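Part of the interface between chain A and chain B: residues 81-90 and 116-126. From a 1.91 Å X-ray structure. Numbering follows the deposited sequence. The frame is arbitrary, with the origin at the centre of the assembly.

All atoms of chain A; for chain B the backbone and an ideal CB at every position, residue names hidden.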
# COMPACT_ATOMS: atom_id res chain seq x y z
N THR A 81 -15.33 6.61 -1.83
CA THR A 81 -14.12 7.35 -1.51
C THR A 81 -14.42 8.61 -0.69
O THR A 81 -14.91 9.60 -1.24
CB THR A 81 -13.32 7.73 -2.79
OG1 THR A 81 -12.15 8.49 -2.44
CG2 THR A 81 -14.19 8.54 -3.76
N TRP A 82 -14.14 8.56 0.61
CA TRP A 82 -14.27 9.75 1.46
C TRP A 82 -13.31 10.84 1.02
O TRP A 82 -12.18 10.56 0.62
CB TRP A 82 -14.04 9.39 2.93
CG TRP A 82 -12.71 8.76 3.22
CD1 TRP A 82 -12.39 7.44 3.11
CD2 TRP A 82 -11.51 9.42 3.66
NE1 TRP A 82 -11.08 7.23 3.46
CE2 TRP A 82 -10.51 8.43 3.80
CE3 TRP A 82 -11.18 10.75 3.96
CZ2 TRP A 82 -9.21 8.72 4.22
CZ3 TRP A 82 -9.88 11.04 4.38
CH2 TRP A 82 -8.92 10.03 4.50
N LYS A 83 -13.75 12.09 1.10
CA LYS A 83 -12.96 13.21 0.62
C LYS A 83 -12.64 14.23 1.72
O LYS A 83 -11.81 15.12 1.53
CB LYS A 83 -13.64 13.89 -0.57
CG LYS A 83 -13.70 13.02 -1.82
CD LYS A 83 -15.13 12.80 -2.30
CE LYS A 83 -15.79 14.12 -2.70
NZ LYS A 83 -17.18 13.92 -3.19
N THR A 84 -13.31 14.09 2.85
CA THR A 84 -13.01 14.91 4.01
C THR A 84 -13.06 14.06 5.26
O THR A 84 -13.67 13.00 5.26
CB THR A 84 -14.07 16.01 4.19
OG1 THR A 84 -15.31 15.41 4.58
CG2 THR A 84 -14.25 16.79 2.90
N PHE A 85 -12.44 14.54 6.34
CA PHE A 85 -12.48 13.81 7.59
C PHE A 85 -13.91 13.64 8.12
O PHE A 85 -14.26 12.59 8.67
CB PHE A 85 -11.60 14.49 8.65
CG PHE A 85 -11.34 13.63 9.84
CD1 PHE A 85 -10.46 12.55 9.76
CD2 PHE A 85 -11.97 13.88 11.05
CE1 PHE A 85 -10.22 11.74 10.85
CE2 PHE A 85 -11.74 13.07 12.15
CZ PHE A 85 -10.85 12.00 12.05
N ASN A 86 -14.73 14.67 7.95
CA ASN A 86 -16.12 14.56 8.38
C ASN A 86 -16.87 13.44 7.65
O ASN A 86 -17.62 12.68 8.28
CB ASN A 86 -16.84 15.90 8.22
CG ASN A 86 -18.16 15.92 8.94
OD1 ASN A 86 -18.22 16.10 10.16
ND2 ASN A 86 -19.24 15.72 8.19
N GLU A 87 -16.67 13.32 6.34
CA GLU A 87 -17.29 12.25 5.56
C GLU A 87 -16.79 10.90 6.04
O GLU A 87 -17.55 9.94 6.15
CB GLU A 87 -16.99 12.41 4.08
CG GLU A 87 -17.57 13.65 3.43
CD GLU A 87 -17.22 13.73 1.96
OE1 GLU A 87 -16.41 12.91 1.51
OE2 GLU A 87 -17.76 14.61 1.26
N LEU A 88 -15.50 10.83 6.33
CA LEU A 88 -14.88 9.61 6.83
C LEU A 88 -15.50 9.19 8.15
O LEU A 88 -15.84 8.02 8.35
CB LEU A 88 -13.38 9.81 6.99
CG LEU A 88 -12.65 8.62 7.60
CD1 LEU A 88 -12.84 7.37 6.73
CD2 LEU A 88 -11.17 8.94 7.75
N GLN A 89 -15.65 10.15 9.07
CA GLN A 89 -16.27 9.85 10.36
C GLN A 89 -17.70 9.36 10.19
O GLN A 89 -18.16 8.48 10.92
CB GLN A 89 -16.23 11.05 11.29
CG GLN A 89 -14.84 11.45 11.74
CD GLN A 89 -14.89 12.44 12.90
OE1 GLN A 89 -15.12 13.64 12.70
NE2 GLN A 89 -14.68 11.94 14.12
N LYS A 90 -18.42 9.94 9.23
CA LYS A 90 -19.77 9.47 8.93
C LYS A 90 -19.72 8.00 8.53
O LYS A 90 -20.52 7.20 9.01
CB LYS A 90 -20.40 10.29 7.81
CG LYS A 90 -20.83 11.69 8.24
CD LYS A 90 -21.83 12.28 7.26
CE LYS A 90 -22.25 13.69 7.66
NZ LYS A 90 -21.36 14.73 7.07
N UNK B 116 -4.11 20.90 11.97
CA UNK B 116 -5.43 20.37 12.25
C UNK B 116 -5.71 19.12 11.42
O UNK B 116 -5.51 19.12 10.21
CB UNK B 116 -6.49 21.44 11.98
N UNK B 117 -6.16 18.05 12.08
CA UNK B 117 -6.32 16.77 11.41
C UNK B 117 -7.27 16.86 10.22
O UNK B 117 -6.99 16.30 9.16
CB UNK B 117 -6.83 15.72 12.40
N UNK B 118 -8.38 17.57 10.38
CA UNK B 118 -9.37 17.67 9.31
C UNK B 118 -8.81 18.41 8.09
O UNK B 118 -9.05 18.02 6.95
CB UNK B 118 -10.63 18.38 9.82
N UNK B 119 -8.06 19.48 8.33
CA UNK B 119 -7.35 20.16 7.26
C UNK B 119 -6.38 19.20 6.56
O UNK B 119 -6.36 19.10 5.33
CB UNK B 119 -6.60 21.37 7.81
N UNK B 120 -5.55 18.51 7.33
CA UNK B 120 -4.59 17.58 6.75
C UNK B 120 -5.31 16.50 5.94
O UNK B 120 -4.87 16.14 4.85
CB UNK B 120 -3.73 16.94 7.85
N UNK B 121 -6.44 16.02 6.45
CA UNK B 121 -7.16 14.94 5.76
C UNK B 121 -7.58 15.37 4.35
O UNK B 121 -7.43 14.62 3.38
CB UNK B 121 -8.39 14.52 6.57
N UNK B 122 -8.10 16.58 4.26
CA UNK B 122 -8.49 17.20 3.00
C UNK B 122 -7.31 17.22 2.02
O UNK B 122 -7.45 16.89 0.84
CB UNK B 122 -9.01 18.62 3.24
N UNK B 123 -6.13 17.61 2.52
CA UNK B 123 -4.95 17.79 1.70
C UNK B 123 -4.47 16.48 1.11
O UNK B 123 -4.00 16.43 -0.02
CB UNK B 123 -3.83 18.44 2.52
N UNK B 124 -4.57 15.41 1.89
CA UNK B 124 -4.13 14.10 1.43
C UNK B 124 -4.64 13.86 0.02
O UNK B 124 -3.95 13.31 -0.82
CB UNK B 124 -4.61 13.00 2.37
N UNK B 125 -5.87 14.30 -0.22
CA UNK B 125 -6.55 14.03 -1.47
C UNK B 125 -6.21 15.04 -2.55
O UNK B 125 -6.63 14.90 -3.69
CB UNK B 125 -8.06 14.01 -1.24
N UNK B 126 -5.44 16.07 -2.20
CA UNK B 126 -5.11 17.08 -3.20
C UNK B 126 -3.72 16.89 -3.78
O UNK B 126 -3.34 17.60 -4.70
CB UNK B 126 -5.22 18.48 -2.59

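Position 116 precedes the first helical turn of chain B, with nothing of chain A within 5.5 Å of its ideal CB. An N-cap favours a short acceptor such as Asn, Asp, Ser or Thr. N116(B) fills it: its OD1 accepts from the backbone N of position 119 at 2.9 Å.

Position 117 points toward chain A, its ideal CB 5.5 Å from F85(A) CE1. That gap leaves room for a branched or long apolar side chain. L117(B) bridges it, CD2 reaching F85(A) CZ at 3.7 Å.

Position 118 points sideways, its ideal CB 4.2 Å from F85(A) CB. Just beyond lie F85(A) N and N86(A) N, which have no acceptor within their own helix and invite one from outside; Glu, Gln or Asp could serve. E118(B) lays its CG 3.8 Å from F85(A) CD2, while its carboxylate works through water: water 2 accepts from N86(A) N (3.0 Å) and donates to E118(B) OE1 (2.8 Å). The backbone contributes as well, for water 1 accepts from F85(A) N and donates to E118(B) O, each at 2.7 Å.

Positions 119 and 120 meet nothing of the chain A stretch; 119 points away, and the chain A stretch sets no preference at either. They are D119(B) and A120(B).

At 121 the ideal CB points toward chain A, 3.8 Å from F85(A) CB and 4.4 Å from W82(A) CZ3. So little space argues for a small residue, Ala, Gly or perhaps Ser. A121(B) packs its methyl against F85(A) and the edge of the W82(A) ring.

Position 122 points sideways, its ideal CB 4.8 Å from K83(A) O, and could carry a long polar chain alongside K83(A) and T84(A). R122(B) extends past T84(A), NE lying 4.5 Å from its CG2, and NH2 makes weak hydrogen bonds to water 1 (3.4 Å) and water 2 (3.3 Å).

Position 123 points away and tolerates many types; it is L123(B). Position 124 points toward chain A, but its ideal CB has no neighbour there within 5.5 Å, so a sizeable apolar residue could fit. L124(B) adds only a little buried area.

Position 125 points toward chain A beside the 82–83 backbone, its ideal CB 4.8 Å from K83(A) O. With the W82(A) ring nearby, Leu, Ile or Met would suit. L125(B) has the largest covered area of its stretch, and its CD1 lies 4.2 Å from W82(A) CZ3.

Position 126 is out of reach and free to be polar: E126(B).

Chain B (116-126) NLEDAARLLLE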
# COMPACT_ATOMS: atom_id res chain seq x y z
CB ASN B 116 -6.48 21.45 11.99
CG ASN B 116 -7.89 20.91 12.01
OD1 ASN B 116 -8.45 20.59 10.96
ND2 ASN B 116 -8.47 20.80 13.21
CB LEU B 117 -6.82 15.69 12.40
CG LEU B 117 -6.86 14.28 11.82
CD1 LEU B 117 -5.47 13.80 11.40
CD2 LEU B 117 -7.47 13.32 12.82
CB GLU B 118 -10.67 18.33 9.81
CG GLU B 118 -11.29 17.60 11.00
CD GLU B 118 -12.78 17.85 11.15
OE1 GLU B 118 -13.42 18.29 10.16
OE2 GLU B 118 -13.31 17.60 12.25
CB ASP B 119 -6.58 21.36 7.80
CG ASP B 119 -7.47 22.57 8.02
OD1 ASP B 119 -8.70 22.45 7.89
OD2 ASP B 119 -6.92 23.65 8.32
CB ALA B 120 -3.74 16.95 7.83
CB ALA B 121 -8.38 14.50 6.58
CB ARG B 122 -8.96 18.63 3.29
CG ARG B 122 -10.02 19.17 2.36
CD ARG B 122 -10.74 20.35 3.02
NE ARG B 122 -11.39 19.93 4.25
CZ ARG B 122 -12.28 20.65 4.91
NH1 ARG B 122 -12.61 21.85 4.47
NH2 ARG B 122 -12.82 20.18 6.03
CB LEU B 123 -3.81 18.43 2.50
CG LEU B 123 -3.84 19.96 2.38
CD1 LEU B 123 -3.46 20.72 3.63
CD2 LEU B 123 -3.19 20.51 1.11
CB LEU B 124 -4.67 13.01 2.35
CG LEU B 124 -3.87 12.71 3.60
CD1 LEU B 124 -4.56 11.62 4.38
CD2 LEU B 124 -2.47 12.27 3.20
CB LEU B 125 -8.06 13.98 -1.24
CG LEU B 125 -8.63 12.88 -0.33
CD1 LEU B 125 -8.06 12.96 1.08
CD2 LEU B 125 -10.15 12.94 -0.28
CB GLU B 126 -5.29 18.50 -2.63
CG GLU B 126 -6.75 18.87 -2.36
CD GLU B 126 -6.91 20.23 -1.71
OE1 GLU B 126 -5.92 20.98 -1.63
OE2 GLU B 126 -8.03 20.55 -1.28
O HOH W 1 -11.47 17.03 6.20
O HOH W 2 -13.95 17.49 7.51
O HOH W 3 -15.50 15.93 11.63
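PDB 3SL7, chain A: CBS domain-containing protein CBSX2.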